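Local coordinates for oxysterol-binding protein homolog 1 (Saccharomyces cerevisiae, PDB 5H28), which carries sterols and other lipids between membranes and, through its ankyrin-repeat domain, binds NVJ1 to reach the nucleus-vacuole junction, at residues H191-K195 against K196-I200; C202-L205 against L206-G209; T238-A241 against I242-E245; L250-A253 against T254-Q257. All blocks are in the same frame, centred on the assembly; numbering follows the deposited sequence.

Contact 1 (H191-K195 against K196-I200); sequences HEFVK and KRDVI
The carbonyl of F193 receives the N-H of D198 at 3.2 Å from D198 N to F193 O, and a weak bond from the N-H of R197. One residue back along the helix, E192 O accepts from K196 N over 3.0 Å. R197 N also gives a weak bond to V194 O, and together with the bond from D198 N to F193 O this is the Schellman motif that ends helix 189-196, with R197 at C-prime and a positive phi of 68°. On the helix itself, K195 NZ reaches back to E192 OE2 at 2.7 Å, a salt bridge that takes the syn side of the carboxylate somewhat out of its plane. The turn lies in the third ankyrin repeat, predicted for residues 185-214, where it separates the repeat's two helices, 189-196 and 199-207; D198 is N-cap of the second and caps M201 N through OD1. Its OD2 pairs with R158, and the R197 guanidinium goes to D243 on helix 241-256. Outward from the backbone, the F193 ring lies alongside two chains pointing its way. With CG opposite the backbone N (chi1 -163°), K196 runs beside the ring and brings CD to 3.8 Å from F193 CE1, while D198 CB sits at the ring edge, 3.9 Å from F193 CD1. Replacing F193 with an alanine would probably leave the methylenes of K196 and D198 without their apolar neighbour and open a gap toward M201, C202 and L205, which the ring also touches.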
# COMPACT_ATOMS: atom_id res chain seq x y z
N HIS A 191 12.35 2.68 -18.93
CA HIS A 191 12.68 2.57 -20.35
C HIS A 191 11.93 3.61 -21.18
O HIS A 191 12.51 4.25 -22.06
CB HIS A 191 12.35 1.17 -20.86
CG HIS A 191 13.00 0.08 -20.08
ND1 HIS A 191 12.76 -0.12 -18.73
CD2 HIS A 191 13.90 -0.87 -20.44
CE1 HIS A 191 13.47 -1.14 -18.31
NE2 HIS A 191 14.17 -1.62 -19.32
N GLU A 192 10.64 3.78 -20.89
CA GLU A 192 9.84 4.74 -21.63
C GLU A 192 10.35 6.16 -21.47
O GLU A 192 10.34 6.93 -22.43
CB GLU A 192 8.37 4.65 -21.22
CG GLU A 192 7.74 3.32 -21.60
CD GLU A 192 8.01 2.94 -23.04
OE1 GLU A 192 7.63 3.72 -23.94
OE2 GLU A 192 8.61 1.87 -23.29
N PHE A 193 10.80 6.53 -20.28
CA PHE A 193 11.30 7.89 -20.10
C PHE A 193 12.71 8.08 -20.62
O PHE A 193 13.13 9.21 -20.88
CB PHE A 193 11.14 8.32 -18.64
CG PHE A 193 9.74 8.76 -18.33
CD1 PHE A 193 9.29 10.03 -18.70
CD2 PHE A 193 8.84 7.88 -17.74
CE1 PHE A 193 7.97 10.41 -18.50
CE2 PHE A 193 7.51 8.25 -17.53
CZ PHE A 193 7.07 9.52 -17.92
N VAL A 194 13.44 6.99 -20.78
CA VAL A 194 14.78 7.09 -21.36
C VAL A 194 14.55 7.44 -22.84
O VAL A 194 15.21 8.32 -23.40
CB VAL A 194 15.54 5.75 -21.24
CG1 VAL A 194 16.77 5.77 -22.13
CG2 VAL A 194 15.97 5.53 -19.80
N LYS A 195 13.58 6.76 -23.46
CA LYS A 195 13.25 7.02 -24.85
C LYS A 195 12.68 8.42 -25.03
O LYS A 195 12.89 9.06 -26.06
CB LYS A 195 12.27 5.96 -25.37
CG LYS A 195 12.91 4.58 -25.51
CD LYS A 195 11.95 3.53 -26.04
CE LYS A 195 10.93 3.10 -25.00
NZ LYS A 195 10.12 1.95 -25.47
N LYS A 196 11.96 8.91 -24.01
CA LYS A 196 11.36 10.25 -24.06
C LYS A 196 12.45 11.30 -23.84
O LYS A 196 12.27 12.47 -24.18
CB LYS A 196 10.28 10.37 -22.98
CG LYS A 196 9.30 11.54 -23.17
CD LYS A 196 8.22 11.52 -22.09
CE LYS A 196 7.07 12.48 -22.40
NZ LYS A 196 7.51 13.90 -22.45
N ARG A 197 13.57 10.88 -23.26
CA ARG A 197 14.71 11.75 -22.97
C ARG A 197 14.41 12.78 -21.88
O ARG A 197 14.98 13.87 -21.86
CB ARG A 197 15.19 12.43 -24.26
CG ARG A 197 15.69 11.41 -25.29
CD ARG A 197 16.01 12.02 -26.65
NE ARG A 197 17.23 12.82 -26.66
CZ ARG A 197 17.25 14.15 -26.67
NH1 ARG A 197 18.41 14.80 -26.67
NH2 ARG A 197 16.12 14.83 -26.68
N ASP A 198 13.51 12.41 -20.97
CA ASP A 198 13.13 13.25 -19.83
C ASP A 198 14.05 12.80 -18.70
O ASP A 198 13.71 11.89 -17.95
CB ASP A 198 11.67 13.00 -19.45
CG ASP A 198 11.18 13.91 -18.32
OD1 ASP A 198 12.02 14.49 -17.60
OD2 ASP A 198 9.95 14.02 -18.15
N VAL A 199 15.21 13.43 -18.59
CA VAL A 199 16.19 13.05 -17.57
C VAL A 199 15.72 13.24 -16.14
O VAL A 199 16.01 12.42 -15.27
CB VAL A 199 17.53 13.80 -17.78
CG1 VAL A 199 18.57 13.29 -16.79
CG2 VAL A 199 18.02 13.60 -19.21
N ILE A 200 15.00 14.32 -15.87
CA ILE A 200 14.51 14.56 -14.52
C ILE A 200 13.60 13.41 -14.08
O ILE A 200 13.72 12.91 -12.96
CB ILE A 200 13.75 15.90 -14.42
CG1 ILE A 200 14.74 17.06 -14.56
CG2 ILE A 200 13.01 16.00 -13.09
CD1 ILE A 200 14.11 18.43 -14.48

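Contact 2 (C202-L205 against L206-G209); sequences CRWL and LEHG
W204 and H208, one helical turn apart, lay their rings face to face. In W204 the CB leads to a CG opposite the backbone N (chi1 -168°), which carries the indole along the helix toward H208; CB itself comes 4.1 Å from E207 OE2. Past CG, the five-membered ring passes CD1 near the same carboxylate oxygen, at an oblique angle, and NE1 over H208 CE1, the indole N-H being bonded to E164 of helix 160-167. At the ring fusion CE2 approaches H208 CE1 to 3.2 Å, and at the far rim CZ2 stands 3.4 Å above the centre of the imidazole plane while W204 CH2 faces H208 CD2 and CG. The six-membered ring and the imidazole have centroids 3.7 Å apart and planes tilted by 16°. What fixes the imidazole's rotation is probably its ND1, which donates in the ring plane to W204 O at 2.8 Å, although the position of that oxygen is less certain. L205 CD2 lies at the indole edge. H208 N bonds to L205 O at 3.0 Å. G209, with positive phi and a weak bond from its N to L206 O, is C-prime of the Schellman motif ending helix 199-207, the second helix of the predicted third ankyrin repeat.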
# COMPACT_ATOMS: atom_id res chain seq x y z
N CYS A 202 13.62 10.39 -15.27
CA CYS A 202 14.45 9.20 -15.13
C CYS A 202 15.11 9.19 -13.75
O CYS A 202 15.11 8.17 -13.07
CB CYS A 202 15.52 9.15 -16.22
SG CYS A 202 14.90 8.72 -17.87
N ARG A 203 15.67 10.33 -13.35
CA ARG A 203 16.32 10.44 -12.04
C ARG A 203 15.33 10.15 -10.92
O ARG A 203 15.65 9.43 -9.97
CB ARG A 203 16.91 11.84 -11.84
CG ARG A 203 18.09 12.17 -12.74
CD ARG A 203 18.54 13.62 -12.53
NE ARG A 203 19.59 14.02 -13.46
CZ ARG A 203 20.85 13.60 -13.40
NH1 ARG A 203 21.23 12.76 -12.45
NH2 ARG A 203 21.72 14.01 -14.31
N TRP A 204 14.12 10.69 -11.04
CA TRP A 204 13.08 10.48 -10.04
C TRP A 204 12.73 9.00 -9.93
O TRP A 204 12.61 8.44 -8.84
CB TRP A 204 11.82 11.27 -10.40
CG TRP A 204 10.81 11.34 -9.29
CD1 TRP A 204 10.70 12.32 -8.33
CD2 TRP A 204 9.77 10.39 -9.01
NE1 TRP A 204 9.66 12.03 -7.48
CE2 TRP A 204 9.07 10.85 -7.87
CE3 TRP A 204 9.37 9.19 -9.60
CZ2 TRP A 204 7.99 10.15 -7.32
CZ3 TRP A 204 8.30 8.49 -9.05
CH2 TRP A 204 7.62 8.98 -7.92
N LEU A 205 12.57 8.35 -11.08
CA LEU A 205 12.23 6.93 -11.10
C LEU A 205 13.33 6.09 -10.47
O LEU A 205 13.05 5.19 -9.68
CB LEU A 205 11.96 6.48 -12.53
CG LEU A 205 10.69 7.08 -13.16
CD1 LEU A 205 10.68 6.80 -14.65
CD2 LEU A 205 9.45 6.49 -12.48
N LEU A 206 14.58 6.39 -10.80
CA LEU A 206 15.71 5.65 -10.25
C LEU A 206 15.76 5.79 -8.74
O LEU A 206 16.04 4.82 -8.03
CB LEU A 206 17.03 6.14 -10.86
CG LEU A 206 17.44 5.60 -12.23
CD1 LEU A 206 17.82 4.14 -12.11
CD2 LEU A 206 16.32 5.76 -13.23
N GLU A 207 15.49 6.99 -8.24
CA GLU A 207 15.53 7.20 -6.79
C GLU A 207 14.36 6.54 -6.08
O GLU A 207 14.37 6.38 -4.86
CB GLU A 207 15.57 8.70 -6.47
CG GLU A 207 14.39 9.51 -6.97
CD GLU A 207 14.45 10.96 -6.53
OE1 GLU A 207 14.36 11.22 -5.31
OE2 GLU A 207 14.59 11.85 -7.41
N HIS A 208 13.34 6.15 -6.84
CA HIS A 208 12.18 5.49 -6.25
C HIS A 208 12.10 3.99 -6.53
O HIS A 208 11.02 3.40 -6.46
CB HIS A 208 10.89 6.17 -6.70
CG HIS A 208 10.65 7.49 -6.02
ND1 HIS A 208 11.34 8.63 -6.37
CD2 HIS A 208 9.85 7.82 -4.98
CE1 HIS A 208 10.97 9.62 -5.56
NE2 HIS A 208 10.07 9.15 -4.72
N GLY A 209 13.23 3.37 -6.84
CA GLY A 209 13.24 1.94 -7.06
C GLY A 209 13.48 1.39 -8.45
O GLY A 209 13.74 0.20 -8.60

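Contact 3 (T238-A241 against I242-E245); sequences TKIA and IDIE
I240 and I244, one turn apart at the start of helix 241-256, slant across each other with I240 CG1 resting 3.9 Å from I244 CD1. The CG1 branch of I240 stands between its own backbone N and carbonyl carbon (chi1 54°), and CD1 continues along the same path to meet I244 CD1 as well. I244 turns its CB toward the preceding segment and swings CG1 beside its backbone N, bringing CG1 to 3.3 Å from I240 O. Between their backbones, I244 N donates to I240 O at 3.0 Å, followed by E245 N to A241 O. I240 occupies the N-cap position, but its apolar side chain has no atom to accept a bond from the helix's first N-H groups. A water probably makes up part of this: it accepts from I242 N at 3.2 Å and bonds weakly to T238 O. D243 folds back on the other flank of I240, its OD2 standing 4.0 Å from I240 CB. A second water bridges that oxygen, at 2.6 Å from D243 OD2, to the K239 carbonyl. The extended E245 chain holds a third water by OE1, 2.7 Å away, and this water bonds weakly to A241 O. The other carboxylate oxygens make salt bridges: D243 OD1 with R197, just beyond helix 189-196, and E245 OE2 with R203 on helix 199-207. The isoleucine pair packs on loop residues V229 and T234, whereas I242 lies against R197 and V199, so the opening turn of helix 241-256 sits between its preceding loop and helix 199-207.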
# COMPACT_ATOMS: atom_id res chain seq x y z
N THR A 238 27.08 20.36 -27.17
CA THR A 238 25.75 20.84 -26.85
C THR A 238 24.57 20.15 -27.53
O THR A 238 23.52 19.98 -26.92
CB THR A 238 25.62 22.36 -27.11
OG1 THR A 238 25.82 22.62 -28.51
CG2 THR A 238 26.66 23.12 -26.31
N LYS A 239 24.74 19.73 -28.78
CA LYS A 239 23.63 19.10 -29.49
C LYS A 239 23.30 17.66 -29.09
O LYS A 239 22.30 17.10 -29.53
CB LYS A 239 23.85 19.23 -31.00
CG LYS A 239 23.93 20.69 -31.45
CD LYS A 239 22.68 21.48 -31.04
CE LYS A 239 22.81 22.97 -31.33
NZ LYS A 239 23.83 23.63 -30.46
N ILE A 240 24.14 17.07 -28.25
CA ILE A 240 23.90 15.71 -27.76
C ILE A 240 24.10 15.67 -26.25
O ILE A 240 24.27 14.60 -25.66
CB ILE A 240 24.84 14.67 -28.41
CG1 ILE A 240 26.30 15.09 -28.23
CG2 ILE A 240 24.50 14.51 -29.89
CD1 ILE A 240 27.29 14.03 -28.65
N ALA A 241 24.06 16.85 -25.62
CA ALA A 241 24.25 16.96 -24.18
C ALA A 241 23.26 16.13 -23.35
O ALA A 241 23.65 15.49 -22.38
CB ALA A 241 24.18 18.42 -23.75
N ILE A 242 21.99 16.14 -23.74
CA ILE A 242 20.98 15.38 -23.01
C ILE A 242 21.27 13.89 -23.06
O ILE A 242 21.13 13.19 -22.06
CB ILE A 242 19.56 15.65 -23.57
CG1 ILE A 242 19.13 17.08 -23.21
CG2 ILE A 242 18.57 14.63 -23.02
CD1 ILE A 242 17.79 17.47 -23.78
N ASP A 243 21.69 13.41 -24.23
CA ASP A 243 22.00 12.00 -24.41
C ASP A 243 23.21 11.61 -23.57
O ASP A 243 23.26 10.53 -22.99
CB ASP A 243 22.23 11.74 -25.89
CG ASP A 243 21.09 12.23 -26.74
OD1 ASP A 243 20.01 11.61 -26.70
OD2 ASP A 243 21.25 13.27 -27.43
N ILE A 244 24.19 12.50 -23.52
CA ILE A 244 25.38 12.24 -22.72
C ILE A 244 24.99 12.19 -21.25
O ILE A 244 25.43 11.31 -20.51
CB ILE A 244 26.45 13.33 -22.94
CG1 ILE A 244 26.99 13.23 -24.37
CG2 ILE A 244 27.58 13.17 -21.94
CD1 ILE A 244 27.95 14.34 -24.75
N GLU A 245 24.15 13.13 -20.82
CA GLU A 245 23.69 13.19 -19.44
C GLU A 245 22.95 11.90 -19.08
O GLU A 245 23.17 11.32 -18.02
CB GLU A 245 22.75 14.38 -19.24
CG GLU A 245 22.38 14.64 -17.78
CD GLU A 245 21.32 15.72 -17.60
OE1 GLU A 245 21.23 16.62 -18.45
OE2 GLU A 245 20.59 15.67 -16.59
O HOH W 1 20.91 17.93 -26.13
O HOH W 2 20.50 14.75 -29.42
O HOH W 3 22.61 17.60 -20.53

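Contact 4 (L250-A253 against T254-Q257)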
# COMPACT_ATOMS: atom_id res chain seq x y z
N LEU A 250 22.59 6.65 -16.26
CA LEU A 250 22.35 5.21 -16.23
C LEU A 250 23.61 4.42 -15.88
O LEU A 250 23.52 3.37 -15.24
CB LEU A 250 21.75 4.76 -17.56
CG LEU A 250 20.36 5.35 -17.80
CD1 LEU A 250 19.91 5.07 -19.22
CD2 LEU A 250 19.38 4.77 -16.79
N GLU A 251 24.77 4.90 -16.30
CA GLU A 251 26.02 4.20 -15.99
C GLU A 251 26.27 4.28 -14.49
O GLU A 251 26.67 3.29 -13.86
CB GLU A 251 27.19 4.81 -16.77
CG GLU A 251 27.17 4.42 -18.24
CD GLU A 251 28.22 5.14 -19.07
OE1 GLU A 251 28.39 4.78 -20.25
OE2 GLU A 251 28.87 6.08 -18.55
N ARG A 252 26.04 5.46 -13.92
CA ARG A 252 26.21 5.68 -12.49
C ARG A 252 25.21 4.83 -11.71
O ARG A 252 25.57 4.19 -10.72
CB ARG A 252 25.99 7.16 -12.16
CG ARG A 252 26.03 7.48 -10.67
CD ARG A 252 25.78 8.96 -10.41
NE ARG A 252 25.76 9.25 -8.97
CZ ARG A 252 25.60 10.46 -8.45
NH1 ARG A 252 25.60 10.62 -7.13
NH2 ARG A 252 25.44 11.52 -9.24
N ALA A 253 23.96 4.84 -12.16
CA ALA A 253 22.91 4.08 -11.51
C ALA A 253 23.21 2.58 -11.55
O ALA A 253 22.90 1.86 -10.60
CB ALA A 253 21.57 4.36 -12.17
N THR A 254 23.81 2.13 -12.64
CA THR A 254 24.15 0.72 -12.78
C THR A 254 25.20 0.35 -11.72
O THR A 254 25.20 -0.77 -11.21
CB THR A 254 24.69 0.42 -14.19
OG1 THR A 254 23.65 0.69 -15.15
CG2 THR A 254 25.10 -1.03 -14.32
N ARG A 255 26.07 1.29 -11.39
CA ARG A 255 27.10 1.05 -10.39
C ARG A 255 26.53 1.14 -8.97
O ARG A 255 26.91 0.38 -8.09
CB ARG A 255 28.25 2.06 -10.54
CG ARG A 255 29.06 1.93 -11.82
CD ARG A 255 30.31 2.81 -11.78
NE ARG A 255 30.00 4.23 -11.72
CZ ARG A 255 29.71 4.99 -12.78
NH1 ARG A 255 29.44 6.28 -12.63
NH2 ARG A 255 29.71 4.46 -14.00
N GLU A 256 25.60 2.08 -8.77
CA GLU A 256 24.99 2.31 -7.47
C GLU A 256 23.83 1.40 -7.07
O GLU A 256 23.59 1.18 -5.88
CB GLU A 256 24.49 3.76 -7.38
CG GLU A 256 25.57 4.82 -7.47
CD GLU A 256 25.00 6.23 -7.41
OE1 GLU A 256 25.80 7.20 -7.42
OE2 GLU A 256 23.77 6.38 -7.34
N GLN A 257 23.09 0.88 -8.05
CA GLN A 257 21.93 0.04 -7.78
C GLN A 257 22.09 -0.92 -6.60
O GLN A 257 21.23 -0.95 -5.71
CB GLN A 257 21.54 -0.74 -9.05
CG GLN A 257 20.25 -1.55 -8.94
CD GLN A 257 19.07 -0.75 -8.41
OE1 GLN A 257 18.93 0.44 -8.70
NE2 GLN A 257 18.21 -1.41 -7.64
O HOH W 4 30.19 6.73 -16.33
O HOH W 5 20.24 2.64 -9.36
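L250 O is gripped twice by T254, by the backbone N at 2.9 Å from L250 O and by OG1 at 2.7 Å, the two donors arriving from opposite faces of the carbonyl plane. This is the familiar helical threonine bond back to the carbonyl one turn earlier, here in the last turns of helix 241-256, which packs beside the ankyrin-repeat helices. OG1 gets there because it lies beside its own backbone N (chi1 -63°). With a valine in its place, a methyl would stand where the hydroxyl was, and L250 O would probably keep just the backbone N-H of its two donors here. On the outward side, R252 extends straight to NE, which meets E256 OE1 at 2.6 Å in a salt bridge that is almost linear, 169° at the hydrogen. The oxygen lies in the guanidinium plane, yet the donor stands above the carboxylate plane, with the two groups turned nearly perpendicular. R255 bends at chi3 and lays one guanidinium face over the backbone, its NH1 3.3 Å from R252 CA. Near the helix end, Q257 N donates to A253 O at 2.7 Å; Q257 NE2 goes to the V259 carbonyl, and a water bonded to A253 O also donates to Q257 OE1, 2.6 Å away.

From the N terminus, contact 1 closes the turn between helices 189-196 and 199-207, contact 2 ends the second of these, and after a long loop contact 3 opens helix 241-256 and contact 4 finishes it. The four follow in series, none nested or crossed. Contacts 1 and 2 meet where F193 and V194 pack on C202 and F193 touches L205. The last helix lies along both: contact 3 reaches contact 1 through R197 and D243 and contact 2 through R203 and E245, while contact 4 meets them through V194 on L250 and L206 on A253. Together they bind helix 241-256 to the predicted third ankyrin repeat.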